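Local coordinates for putative type VI secretion protein (Escherichia coli, PDB 6SK0) that probably forms the trimeric puncturing tip of the type VI secretion machine and carries a phospholipase effector on its spike, at residues Q571-M574 with L575-D578; I581-L584 with E585-L588; L588-A591 with R592-K596; G606-S609 with C610-L614. All coordinates share one frame; numbering follows the deposited sequence.

Contact 1: Q571-M574 with L575-D578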
ATOM      1  N   GLN A 571      -3.468 -15.824 -29.455  1.00 52.86           N
ATOM      2  CA  GLN A 571      -4.734 -15.512 -30.103  1.00 52.86           C
ATOM      3  C   GLN A 571      -5.423 -14.408 -29.319  1.00 52.86           C
ATOM      4  O   GLN A 571      -5.863 -14.626 -28.187  1.00 52.86           O
ATOM      5  CB  GLN A 571      -5.628 -16.743 -30.187  1.00 52.86           C
ATOM      6  CG  GLN A 571      -4.916 -17.993 -30.632  1.00 52.86           C
ATOM      7  CD  GLN A 571      -4.885 -18.139 -32.132  1.00 52.86           C
ATOM      8  OE1 GLN A 571      -4.724 -17.162 -32.859  1.00 52.86           O
ATOM      9  NE2 GLN A 571      -5.043 -19.367 -32.608  1.00 52.86           N
ATOM     10  N   GLY A 572      -5.526 -13.237 -29.920  1.00 51.27           N
ATOM     11  CA  GLY A 572      -6.074 -12.074 -29.261  1.00 51.27           C
ATOM     12  C   GLY A 572      -5.139 -10.887 -29.355  1.00 51.27           C
ATOM     13  O   GLY A 572      -3.992 -10.987 -29.780  1.00 51.27           O
ATOM     14  N   LYS A 573      -5.673  -9.745 -28.953  1.00 49.89           N
ATOM     15  CA  LYS A 573      -4.899  -8.521 -28.999  1.00 49.89           C
ATOM     16  C   LYS A 573      -3.759  -8.569 -27.995  1.00 49.89           C
ATOM     17  O   LYS A 573      -3.829  -9.243 -26.967  1.00 49.89           O
ATOM     18  CB  LYS A 573      -5.789  -7.315 -28.728  1.00 49.89           C
ATOM     19  CG  LYS A 573      -6.837  -7.076 -29.789  1.00 49.89           C
ATOM     20  CD  LYS A 573      -6.289  -7.350 -31.172  1.00 49.89           C
ATOM     21  CE  LYS A 573      -7.275  -6.935 -32.237  1.00 49.89           C
ATOM     22  NZ  LYS A 573      -7.553  -5.479 -32.158  1.00 49.89           N
ATOM     23  N   MET A 574      -2.691  -7.847 -28.317  1.00 47.61           N
ATOM     24  CA  MET A 574      -1.556  -7.744 -27.414  1.00 47.61           C
ATOM     25  C   MET A 574      -1.966  -7.129 -26.080  1.00 47.61           C
ATOM     26  O   MET A 574      -1.475  -7.535 -25.024  1.00 47.61           O
ATOM     27  CB  MET A 574      -0.455  -6.938 -28.098  1.00 47.61           C
ATOM     28  CG  MET A 574       0.525  -6.244 -27.197  1.00 47.61           C
ATOM     29  SD  MET A 574       1.788  -5.391 -28.162  1.00 47.61           S
ATOM     30  CE  MET A 574       2.397  -4.219 -26.967  1.00 47.61           C
ATOM     31  N   LEU A 575      -2.894  -6.175 -26.104  1.00 46.91           N
ATOM     32  CA  LEU A 575      -3.355  -5.507 -24.896  1.00 46.91           C
ATOM     33  C   LEU A 575      -4.694  -6.041 -24.405  1.00 46.91           C
ATOM     34  O   LEU A 575      -5.450  -5.313 -23.760  1.00 46.91           O
ATOM     35  CB  LEU A 575      -3.436  -4.002 -25.127  1.00 46.91           C
ATOM     36  CG  LEU A 575      -2.091  -3.318 -25.322  1.00 46.91           C
ATOM     37  CD1 LEU A 575      -2.291  -1.832 -25.447  1.00 46.91           C
ATOM     38  CD2 LEU A 575      -1.152  -3.651 -24.174  1.00 46.91           C
ATOM     39  N   ASP A 576      -5.001  -7.296 -24.695  1.00 48.14           N
ATOM     40  CA  ASP A 576      -6.225  -7.922 -24.213  1.00 48.14           C
ATOM     41  C   ASP A 576      -6.147  -8.055 -22.697  1.00 48.14           C
ATOM     42  O   ASP A 576      -5.335  -8.821 -22.173  1.00 48.14           O
ATOM     43  CB  ASP A 576      -6.396  -9.276 -24.885  1.00 48.14           C
ATOM     44  CG  ASP A 576      -7.494  -9.276 -25.918  1.00 48.14           C
ATOM     45  OD1 ASP A 576      -7.764  -8.203 -26.491  1.00 48.14           O
ATOM     46  OD2 ASP A 576      -8.060 -10.355 -26.195  1.00 48.14           O
ATOM     47  N   MET A 577      -6.968  -7.296 -21.984  1.00 45.66           N
ATOM     48  CA  MET A 577      -6.830  -7.188 -20.538  1.00 45.66           C
ATOM     49  C   MET A 577      -8.184  -7.286 -19.855  1.00 45.66           C
ATOM     50  O   MET A 577      -8.478  -6.545 -18.914  1.00 45.66           O
ATOM     51  CB  MET A 577      -6.126  -5.887 -20.158  1.00 45.66           C
ATOM     52  CG  MET A 577      -6.737  -4.655 -20.792  1.00 45.66           C
ATOM     53  SD  MET A 577      -6.171  -3.125 -20.045  1.00 45.66           S
ATOM     54  CE  MET A 577      -4.528  -2.998 -20.732  1.00 45.66           C
ATOM     55  N   ASP A 578      -9.020  -8.218 -20.312  1.00 47.03           N
ATOM     56  CA  ASP A 578     -10.390  -8.299 -19.817  1.00 47.03           C
ATOM     57  C   ASP A 578     -10.441  -8.573 -18.320  1.00 47.03           C
ATOM     58  O   ASP A 578     -11.209  -7.935 -17.596  1.00 47.03           O
ATOM     59  CB  ASP A 578     -11.156  -9.369 -20.590  1.00 47.03           C
ATOM     60  CG  ASP A 578     -11.558  -8.906 -21.968  1.00 47.03           C
ATOM     61  OD1 ASP A 578     -10.768  -8.193 -22.623  1.00 47.03           O
ATOM     62  OD2 ASP A 578     -12.659  -9.278 -22.418  1.00 47.03           O
TER
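A type I beta turn, K573 to D576, sharply bends the loop that leads from strand 559-563 into helix 578-600, bringing K573 CA and D576 CA to 5.0 Å, and these closing residues touch through both backbone and side chain. The backbone part is one hydrogen bond from D576 N to K573 O, 3.2 Å long with an N-H...O angle of 155°. The donor stands well above the carbonyl plane (74° out of it), so the bond is not made on a lone pair.

Beside it the D576 carboxylate folds back over the start of the turn. Its OD1 lies 3.1 Å from K573 CB, and OD2 approaches G572 CA at 4.0 Å. Contact is thus with the root of the lysine: the K573 chain, bent at chi2 and again at chi4, carries the amine off, leaving NZ 6.3 Å from D576 OD1. Opposite charges are near each other here without forming a salt bridge. At the two central positions the side chains barely meet, M574 CG and L575 CD2 being 4.3 Å apart.

The turn is pinned from several directions. K573 O also accepts from Q567 NE2 of the same loop, and R540 of the second subunit bonds to G572 O, while R555 of the third subunit reaches both M574 O and D576 O. L575 packs on F561 of strand 559-563 and on W551 of the third subunit, and two residues beyond it M577 takes the N-cap position of helix 578-600.

Contact 2: I581-L584 with E585-L588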
ATOM      1  N   ILE A 581      -9.210  -5.552 -16.506  1.00 44.06           N
ATOM      2  CA  ILE A 581     -10.222  -4.506 -16.553  1.00 44.06           C
ATOM      3  C   ILE A 581     -11.341  -4.805 -15.566  1.00 44.06           C
ATOM      4  O   ILE A 581     -11.855  -3.900 -14.904  1.00 44.06           O
ATOM      5  CB  ILE A 581     -10.753  -4.337 -17.986  1.00 44.06           C
ATOM      6  CG1 ILE A 581      -9.744  -3.569 -18.836  1.00 44.06           C
ATOM      7  CG2 ILE A 581     -12.085  -3.614 -17.985  1.00 44.06           C
ATOM      8  CD1 ILE A 581     -10.080  -3.562 -20.295  1.00 44.06           C
ATOM      9  N   ARG A 582     -11.738  -6.070 -15.456  1.00 45.41           N
ATOM     10  CA  ARG A 582     -12.717  -6.444 -14.446  1.00 45.41           C
ATOM     11  C   ARG A 582     -12.220  -6.093 -13.053  1.00 45.41           C
ATOM     12  O   ARG A 582     -12.981  -5.582 -12.230  1.00 45.41           O
ATOM     13  CB  ARG A 582     -13.037  -7.932 -14.541  1.00 45.41           C
ATOM     14  CG  ARG A 582     -14.094  -8.267 -15.564  1.00 45.41           C
ATOM     15  CD  ARG A 582     -14.507  -9.723 -15.484  1.00 45.41           C
ATOM     16  NE  ARG A 582     -13.458 -10.615 -15.965  1.00 45.41           N
ATOM     17  CZ  ARG A 582     -13.213 -10.860 -17.246  1.00 45.41           C
ATOM     18  NH1 ARG A 582     -13.941 -10.276 -18.187  1.00 45.41           N
ATOM     19  NH2 ARG A 582     -12.236 -11.685 -17.588  1.00 45.41           N
ATOM     20  N   GLN A 583     -10.938  -6.343 -12.782  1.00 42.59           N
ATOM     21  CA  GLN A 583     -10.378  -5.972 -11.488  1.00 42.59           C
ATOM     22  C   GLN A 583     -10.418  -4.465 -11.273  1.00 42.59           C
ATOM     23  O   GLN A 583     -10.788  -3.998 -10.193  1.00 42.59           O
ATOM     24  CB  GLN A 583      -8.948  -6.492 -11.359  1.00 42.59           C
ATOM     25  CG  GLN A 583      -8.843  -7.994 -11.238  1.00 42.59           C
ATOM     26  CD  GLN A 583      -9.815  -8.560 -10.230  1.00 42.59           C
ATOM     27  OE1 GLN A 583     -10.623  -9.426 -10.542  1.00 42.59           O
ATOM     28  NE2 GLN A 583      -9.742  -8.070  -9.015  1.00 42.59           N
ATOM     29  N   LEU A 584     -10.038  -3.693 -12.290  1.00 42.12           N
ATOM     30  CA  LEU A 584     -10.065  -2.239 -12.163  1.00 42.12           C
ATOM     31  C   LEU A 584     -11.477  -1.734 -11.896  1.00 42.12           C
ATOM     32  O   LEU A 584     -11.687  -0.883 -11.026  1.00 42.12           O
ATOM     33  CB  LEU A 584      -9.495  -1.585 -13.419  1.00 42.12           C
ATOM     34  CG  LEU A 584      -8.012  -1.793 -13.711  1.00 42.12           C
ATOM     35  CD1 LEU A 584      -7.705  -1.386 -15.132  1.00 42.12           C
ATOM     36  CD2 LEU A 584      -7.139  -1.036 -12.725  1.00 42.12           C
ATOM     37  N   GLU A 585     -12.457  -2.262 -12.627  1.00 44.04           N
ATOM     38  CA  GLU A 585     -13.836  -1.831 -12.442  1.00 44.04           C
ATOM     39  C   GLU A 585     -14.364  -2.237 -11.078  1.00 44.04           C
ATOM     40  O   GLU A 585     -15.084  -1.471 -10.436  1.00 44.04           O
ATOM     41  CB  GLU A 585     -14.719  -2.409 -13.541  1.00 44.04           C
ATOM     42  CG  GLU A 585     -14.402  -1.869 -14.906  1.00 44.04           C
ATOM     43  CD  GLU A 585     -14.942  -2.745 -16.004  1.00 44.04           C
ATOM     44  OE1 GLU A 585     -15.399  -2.197 -17.027  1.00 44.04           O
ATOM     45  OE2 GLU A 585     -14.911  -3.985 -15.847  1.00 44.04           O
ATOM     46  N   GLN A 586     -14.017  -3.436 -10.619  1.00 43.91           N
ATOM     47  CA  GLN A 586     -14.459  -3.883  -9.311  1.00 43.91           C
ATOM     48  C   GLN A 586     -13.884  -2.998  -8.215  1.00 43.91           C
ATOM     49  O   GLN A 586     -14.604  -2.568  -7.307  1.00 43.91           O
ATOM     50  CB  GLN A 586     -14.059  -5.341  -9.107  1.00 43.91           C
ATOM     51  CG  GLN A 586     -14.613  -5.956  -7.855  1.00 43.91           C
ATOM     52  CD  GLN A 586     -14.328  -7.437  -7.758  1.00 43.91           C
ATOM     53  OE1 GLN A 586     -13.404  -7.947  -8.381  1.00 43.91           O
ATOM     54  NE2 GLN A 586     -15.123  -8.135  -6.964  1.00 43.91           N
ATOM     55  N   ALA A 587     -12.589  -2.696  -8.300  1.00 41.72           N
ATOM     56  CA  ALA A 587     -11.972  -1.816  -7.320  1.00 41.72           C
ATOM     57  C   ALA A 587     -12.612  -0.439  -7.340  1.00 41.72           C
ATOM     58  O   ALA A 587     -12.888   0.140  -6.283  1.00 41.72           O
ATOM     59  CB  ALA A 587     -10.471  -1.710  -7.576  1.00 41.72           C
ATOM     60  N   LEU A 588     -12.869   0.095  -8.533  1.00 42.45           N
ATOM     61  CA  LEU A 588     -13.443   1.429  -8.630  1.00 42.45           C
ATOM     62  C   LEU A 588     -14.864   1.463  -8.086  1.00 42.45           C
ATOM     63  O   LEU A 588     -15.238   2.404  -7.384  1.00 42.45           O
ATOM     64  CB  LEU A 588     -13.405   1.914 -10.077  1.00 42.45           C
ATOM     65  CG  LEU A 588     -14.044   3.281 -10.330  1.00 42.45           C
ATOM     66  CD1 LEU A 588     -13.334   4.377  -9.547  1.00 42.45           C
ATOM     67  CD2 LEU A 588     -14.065   3.601 -11.814  1.00 42.45           C
TER
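I581 and E585 meet one turn apart on helix 578-600, the longer of the two helices set between the strand-rich parts of the spike. E585 can be followed outward from its backbone. E585 CB lies 3.5 Å from I581 O, the carbonyl that also accepts the main-chain bond from E585 N. With CG anti to the carbonyl carbon (chi1 -66°), the chain runs back over the preceding turn, and E585 CG comes within 3.3 Å of I581 O. E585 CD then reaches I581 CG2, the branch methyl, at 3.6 Å. At the tip OE1 stays beside that methyl, whereas OE2 lies close to I581 O, a pair of acceptors with no bond between them. R582, of opposite charge, makes its salt bridge to E579.

Four backbone i-to-i+4 hydrogen bonds, all 2.9 Å from N to O, run from E585 N to I581 O through L588 N to L584 O and give the evidence for regular alpha-helix. L584 packs on L618 of helix 608-618 and V637 of the second subunit. The Q583 and Q586 side chains lie alongside each other and point the same way, their amide planes 62° apart, with Q583 NE2 3.7 Å from Q586 OE1.

Contact 3: L588-A591 with R592-K596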
ATOM      1  N   LEU A 588     -12.869   0.095  -8.533  1.00 42.45           N
ATOM      2  CA  LEU A 588     -13.443   1.429  -8.630  1.00 42.45           C
ATOM      3  C   LEU A 588     -14.864   1.463  -8.086  1.00 42.45           C
ATOM      4  O   LEU A 588     -15.238   2.404  -7.384  1.00 42.45           O
ATOM      5  CB  LEU A 588     -13.405   1.914 -10.077  1.00 42.45           C
ATOM      6  CG  LEU A 588     -14.044   3.281 -10.330  1.00 42.45           C
ATOM      7  CD1 LEU A 588     -13.334   4.377  -9.547  1.00 42.45           C
ATOM      8  CD2 LEU A 588     -14.065   3.601 -11.814  1.00 42.45           C
ATOM      9  N   SER A 589     -15.667   0.445  -8.389  1.00 43.34           N
ATOM     10  CA  SER A 589     -17.041   0.435  -7.907  1.00 43.34           C
ATOM     11  C   SER A 589     -17.086   0.240  -6.398  1.00 43.34           C
ATOM     12  O   SER A 589     -17.921   0.838  -5.712  1.00 43.34           O
ATOM     13  CB  SER A 589     -17.849  -0.637  -8.636  1.00 43.34           C
ATOM     14  OG  SER A 589     -17.528  -1.933  -8.187  1.00 43.34           O
ATOM     15  N   LEU A 590     -16.174  -0.568  -5.856  1.00 42.79           N
ATOM     16  CA  LEU A 590     -16.068  -0.678  -4.408  1.00 42.79           C
ATOM     17  C   LEU A 590     -15.713   0.664  -3.785  1.00 42.79           C
ATOM     18  O   LEU A 590     -16.332   1.087  -2.804  1.00 42.79           O
ATOM     19  CB  LEU A 590     -15.036  -1.737  -4.032  1.00 42.79           C
ATOM     20  CG  LEU A 590     -14.895  -1.981  -2.531  1.00 42.79           C
ATOM     21  CD1 LEU A 590     -16.188  -2.509  -1.936  1.00 42.79           C
ATOM     22  CD2 LEU A 590     -13.732  -2.908  -2.218  1.00 42.79           C
ATOM     23  N   ALA A 591     -14.725   1.356  -4.355  1.00 42.88           N
ATOM     24  CA  ALA A 591     -14.344   2.663  -3.840  1.00 42.88           C
ATOM     25  C   ALA A 591     -15.499   3.653  -3.920  1.00 42.88           C
ATOM     26  O   ALA A 591     -15.697   4.456  -3.007  1.00 42.88           O
ATOM     27  CB  ALA A 591     -13.132   3.196  -4.598  1.00 42.88           C
ATOM     28  N   ARG A 592     -16.285   3.599  -4.993  1.00 44.63           N
ATOM     29  CA  ARG A 592     -17.382   4.547  -5.146  1.00 44.63           C
ATOM     30  C   ARG A 592     -18.496   4.276  -4.145  1.00 44.63           C
ATOM     31  O   ARG A 592     -19.027   5.208  -3.526  1.00 44.63           O
ATOM     32  CB  ARG A 592     -17.914   4.507  -6.573  1.00 44.63           C
ATOM     33  CG  ARG A 592     -17.023   5.218  -7.572  1.00 44.63           C
ATOM     34  CD  ARG A 592     -17.426   4.902  -8.992  1.00 44.63           C
ATOM     35  NE  ARG A 592     -18.807   5.291  -9.247  1.00 44.63           N
ATOM     36  CZ  ARG A 592     -19.165   6.346  -9.967  1.00 44.63           C
ATOM     37  NH1 ARG A 592     -18.245   7.118 -10.513  1.00 44.63           N
ATOM     38  NH2 ARG A 592     -20.445   6.624 -10.141  1.00 44.63           N
ATOM     39  N   SER A 593     -18.862   3.009  -3.966  1.00 44.74           N
ATOM     40  CA  SER A 593     -19.879   2.685  -2.976  1.00 44.74           C
ATOM     41  C   SER A 593     -19.407   3.050  -1.574  1.00 44.74           C
ATOM     42  O   SER A 593     -20.184   3.567  -0.761  1.00 44.74           O
ATOM     43  CB  SER A 593     -20.258   1.210  -3.080  1.00 44.74           C
ATOM     44  OG  SER A 593     -19.234   0.370  -2.595  1.00 44.74           O
ATOM     45  N   MET A 594     -18.123   2.847  -1.288  1.00 44.11           N
ATOM     46  CA  MET A 594     -17.609   3.223   0.020  1.00 44.11           C
ATOM     47  C   MET A 594     -17.546   4.731   0.183  1.00 44.11           C
ATOM     48  O   MET A 594     -17.690   5.241   1.293  1.00 44.11           O
ATOM     49  CB  MET A 594     -16.237   2.607   0.244  1.00 44.11           C
ATOM     50  CG  MET A 594     -16.307   1.125   0.407  1.00 44.11           C
ATOM     51  SD  MET A 594     -17.587   0.583   1.523  1.00 44.11           S
ATOM     52  CE  MET A 594     -16.652  -0.631   2.428  1.00 44.11           C
ATOM     53  N   ALA A 595     -17.328   5.462  -0.906  1.00 45.44           N
ATOM     54  CA  ALA A 595     -17.340   6.915  -0.823  1.00 45.44           C
ATOM     55  C   ALA A 595     -18.736   7.426  -0.504  1.00 45.44           C
ATOM     56  O   ALA A 595     -18.902   8.354   0.295  1.00 45.44           O
ATOM     57  CB  ALA A 595     -16.820   7.522  -2.123  1.00 45.44           C
ATOM     58  N   LYS A 596     -19.757   6.818  -1.108  1.00 46.31           N
ATOM     59  CA  LYS A 596     -21.121   7.167  -0.727  1.00 46.31           C
ATOM     60  C   LYS A 596     -21.379   6.842   0.739  1.00 46.31           C
ATOM     61  O   LYS A 596     -21.999   7.634   1.457  1.00 46.31           O
ATOM     62  CB  LYS A 596     -22.134   6.453  -1.618  1.00 46.31           C
ATOM     63  CG  LYS A 596     -21.852   6.614  -3.086  1.00 46.31           C
ATOM     64  CD  LYS A 596     -22.852   7.528  -3.749  1.00 46.31           C
ATOM     65  CE  LYS A 596     -22.259   8.106  -5.027  1.00 46.31           C
ATOM     66  NZ  LYS A 596     -23.001   9.289  -5.522  1.00 46.31           N
TER
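L588 and R592, one helical turn apart, are joined first by the backbone: R592 N donates to L588 O at 2.9 Å. The i-to-i+4 pattern continues through S593 and M594 to A595 N, which bonds to A591 O with a more bent N-H...O angle of 142°.

A side-chain hydrogen bond is added at L590. S593 OG donates to L590 O over 3.0 Å, placed there by a chi1 of 72° that sets the hydroxyl between its backbone N and carbonyl carbon. M594 N donates to the same oxygen from the same face of the carbonyl plane, so two donors grip L590 O.

These bonds belong to the second half of helix 578-600, one side of which lies against helix 608-618. There the polar end of R592 bonds through NH1 to Q612 OE1.

Apolar contacts follow two lines along the helix. The aliphatic part of R592 passes at a slant to L588, its CD 4.0 Å from L588 CG, before the chain bends at chi3. On another side L590 CD1 meets M594 CG at 4.3 Å, and both residues pack on T662 of the second subunit. M594 CG lies closer to a polar atom, 3.2 Å from L590 O.

Contact 4: G606-S609 with C610-L614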
ATOM      1  N   GLY A 606     -13.197   9.791   0.079  1.00 47.88           N
ATOM      2  CA  GLY A 606     -11.999   9.520  -0.676  1.00 47.88           C
ATOM      3  C   GLY A 606     -11.955  10.285  -1.986  1.00 47.88           C
ATOM      4  O   GLY A 606     -12.899  10.970  -2.372  1.00 47.88           O
ATOM      5  N   ASP A 607     -10.824  10.163  -2.676  1.00 46.39           N
ATOM      6  CA  ASP A 607     -10.610  10.826  -3.963  1.00 46.39           C
ATOM      7  C   ASP A 607     -11.038   9.874  -5.077  1.00 46.39           C
ATOM      8  O   ASP A 607     -10.247   9.114  -5.636  1.00 46.39           O
ATOM      9  CB  ASP A 607      -9.153  11.250  -4.098  1.00 46.39           C
ATOM     10  CG  ASP A 607      -8.883  12.084  -5.339  1.00 46.39           C
ATOM     11  OD1 ASP A 607      -7.702  12.426  -5.568  1.00 46.39           O
ATOM     12  OD2 ASP A 607      -9.828  12.396  -6.090  1.00 46.39           O
ATOM     13  N   ILE A 608     -12.327   9.923  -5.405  1.00 44.87           N
ATOM     14  CA  ILE A 608     -12.830   9.062  -6.465  1.00 44.87           C
ATOM     15  C   ILE A 608     -12.365   9.554  -7.825  1.00 44.87           C
ATOM     16  O   ILE A 608     -12.119   8.751  -8.724  1.00 44.87           O
ATOM     17  CB  ILE A 608     -14.363   8.958  -6.394  1.00 44.87           C
ATOM     18  CG1 ILE A 608     -14.785   8.193  -5.141  1.00 44.87           C
ATOM     19  CG2 ILE A 608     -14.923   8.283  -7.628  1.00 44.87           C
ATOM     20  CD1 ILE A 608     -14.130   6.844  -5.001  1.00 44.87           C
ATOM     21  N   SER A 609     -12.205  10.866  -7.987  1.00 44.65           N
ATOM     22  CA  SER A 609     -11.936  11.442  -9.300  1.00 44.65           C
ATOM     23  C   SER A 609     -10.663  10.872  -9.919  1.00 44.65           C
ATOM     24  O   SER A 609     -10.666  10.430 -11.071  1.00 44.65           O
ATOM     25  CB  SER A 609     -11.842  12.959  -9.181  1.00 44.65           C
ATOM     26  OG  SER A 609     -11.309  13.525 -10.354  1.00 44.65           O
ATOM     27  N   CYS A 610      -9.565  10.885  -9.170  1.00 44.03           N
ATOM     28  CA  CYS A 610      -8.305  10.407  -9.721  1.00 44.03           C
ATOM     29  C   CYS A 610      -8.327   8.904  -9.962  1.00 44.03           C
ATOM     30  O   CYS A 610      -7.686   8.429 -10.892  1.00 44.03           O
ATOM     31  CB  CYS A 610      -7.148  10.797  -8.806  1.00 44.03           C
ATOM     32  SG  CYS A 610      -6.879   9.665  -7.455  1.00 44.03           S
ATOM     33  N   GLN A 611      -9.089   8.149  -9.174  1.00 41.90           N
ATOM     34  CA  GLN A 611      -9.189   6.712  -9.413  1.00 41.90           C
ATOM     35  C   GLN A 611     -10.041   6.406 -10.640  1.00 41.90           C
ATOM     36  O   GLN A 611      -9.739   5.480 -11.395  1.00 41.90           O
ATOM     37  CB  GLN A 611      -9.739   6.012  -8.172  1.00 41.90           C
ATOM     38  CG  GLN A 611      -8.799   6.052  -6.973  1.00 41.90           C
ATOM     39  CD  GLN A 611      -7.445   5.420  -7.252  1.00 41.90           C
ATOM     40  OE1 GLN A 611      -7.341   4.447  -7.987  1.00 41.90           O
ATOM     41  NE2 GLN A 611      -6.404   5.974  -6.658  1.00 41.90           N
ATOM     42  N   GLN A 612     -11.107   7.173 -10.857  1.00 43.45           N
ATOM     43  CA  GLN A 612     -11.889   7.038 -12.080  1.00 43.45           C
ATOM     44  C   GLN A 612     -11.052   7.399 -13.299  1.00 43.45           C
ATOM     45  O   GLN A 612     -11.090   6.708 -14.326  1.00 43.45           O
ATOM     46  CB  GLN A 612     -13.132   7.923 -11.987  1.00 43.45           C
ATOM     47  CG  GLN A 612     -14.110   7.752 -13.109  1.00 43.45           C
ATOM     48  CD  GLN A 612     -15.219   6.800 -12.757  1.00 43.45           C
ATOM     49  OE1 GLN A 612     -15.639   6.711 -11.607  1.00 43.45           O
ATOM     50  NE2 GLN A 612     -15.696   6.073 -13.745  1.00 43.45           N
ATOM     51  N   ARG A 613     -10.271   8.469 -13.191  1.00 43.60           N
ATOM     52  CA  ARG A 613      -9.349   8.829 -14.256  1.00 43.60           C
ATOM     53  C   ARG A 613      -8.305   7.741 -14.473  1.00 43.60           C
ATOM     54  O   ARG A 613      -7.917   7.467 -15.609  1.00 43.60           O
ATOM     55  CB  ARG A 613      -8.689  10.160 -13.920  1.00 43.60           C
ATOM     56  CG  ARG A 613      -7.846  10.757 -15.010  1.00 43.60           C
ATOM     57  CD  ARG A 613      -7.665  12.251 -14.785  1.00 43.60           C
ATOM     58  NE  ARG A 613      -7.207  12.567 -13.433  1.00 43.60           N
ATOM     59  CZ  ARG A 613      -7.989  13.031 -12.462  1.00 43.60           C
ATOM     60  NH1 ARG A 613      -9.280  13.226 -12.683  1.00 43.60           N
ATOM     61  NH2 ARG A 613      -7.483  13.289 -11.268  1.00 43.60           N
ATOM     62  N   LEU A 614      -7.846   7.107 -13.396  1.00 41.35           N
ATOM     63  CA  LEU A 614      -6.900   6.010 -13.529  1.00 41.35           C
ATOM     64  C   LEU A 614      -7.527   4.833 -14.256  1.00 41.35           C
ATOM     65  O   LEU A 614      -6.870   4.183 -15.069  1.00 41.35           O
ATOM     66  CB  LEU A 614      -6.393   5.579 -12.156  1.00 41.35           C
ATOM     67  CG  LEU A 614      -5.356   4.456 -12.155  1.00 41.35           C
ATOM     68  CD1 LEU A 614      -4.103   4.898 -12.889  1.00 41.35           C
ATOM     69  CD2 LEU A 614      -5.025   4.021 -10.737  1.00 41.35           C
TER
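A chi1 of -174° at D607 sets the carboxylate beside its own carbonyl carbon, where OD2 faces C610 N, while 84° at C610 sets SG beside the same aspartate. D607 is the N-cap of helix 608-618, and the capping bond from C610 N to D607 OD2 is straight (N-H...O 171°) but long and weak at 3.4 Å. The other oxygen, D607 OD1, lies 3.4 Å from C610 SG, and it hydrogen-bonds to S650 OG.

Two residues after the cap, S609 OG accepts from R613 NH1 at 3.1 Å, with the oxygen near the guanidinium plane. The R613 chain reaches back for this bond by bending at chi3, which leaves S609 O over one face of the guanidinium. That carbonyl, S609 O, is itself the acceptor for R613 N, at 2.9 Å, so S609 and R613 are linked through backbone and side chain together. R613 NH2 makes a salt bridge to E649. Q612 N bonds to I608 O at 2.8 Å, almost in line with the C=O.

On the flank facing helix 578-600, I608 packs against A591, R592 and A595. Q611 turns instead to the third subunit, bonding to R643 and L642 there, and D607 N donates to D660 of the second subunit.

Contact 1 is a surface turn, about 17 Å between centres from contact 2, whereas contacts 2, 3 and 4 are partly buried. Contacts 2 and 3 share L588 and follow one another along helix 578-600; contact 4 opens helix 608-618 beside them. The two helices meet where R592 NH1 probably hydrogen-bonds Q612 OE1 at 2.9 Å and where I608 CD1 lies 3.5 Å from A591 O. The chemistry follows position: one turn-closing bond off the lone pairs in contact 1, regular backbone bonding in contacts 2 and 3 with an added serine hydroxyl in the latter, and a capping carboxylate with a serine-arginine bond in contact 4. All four touch the second subunit.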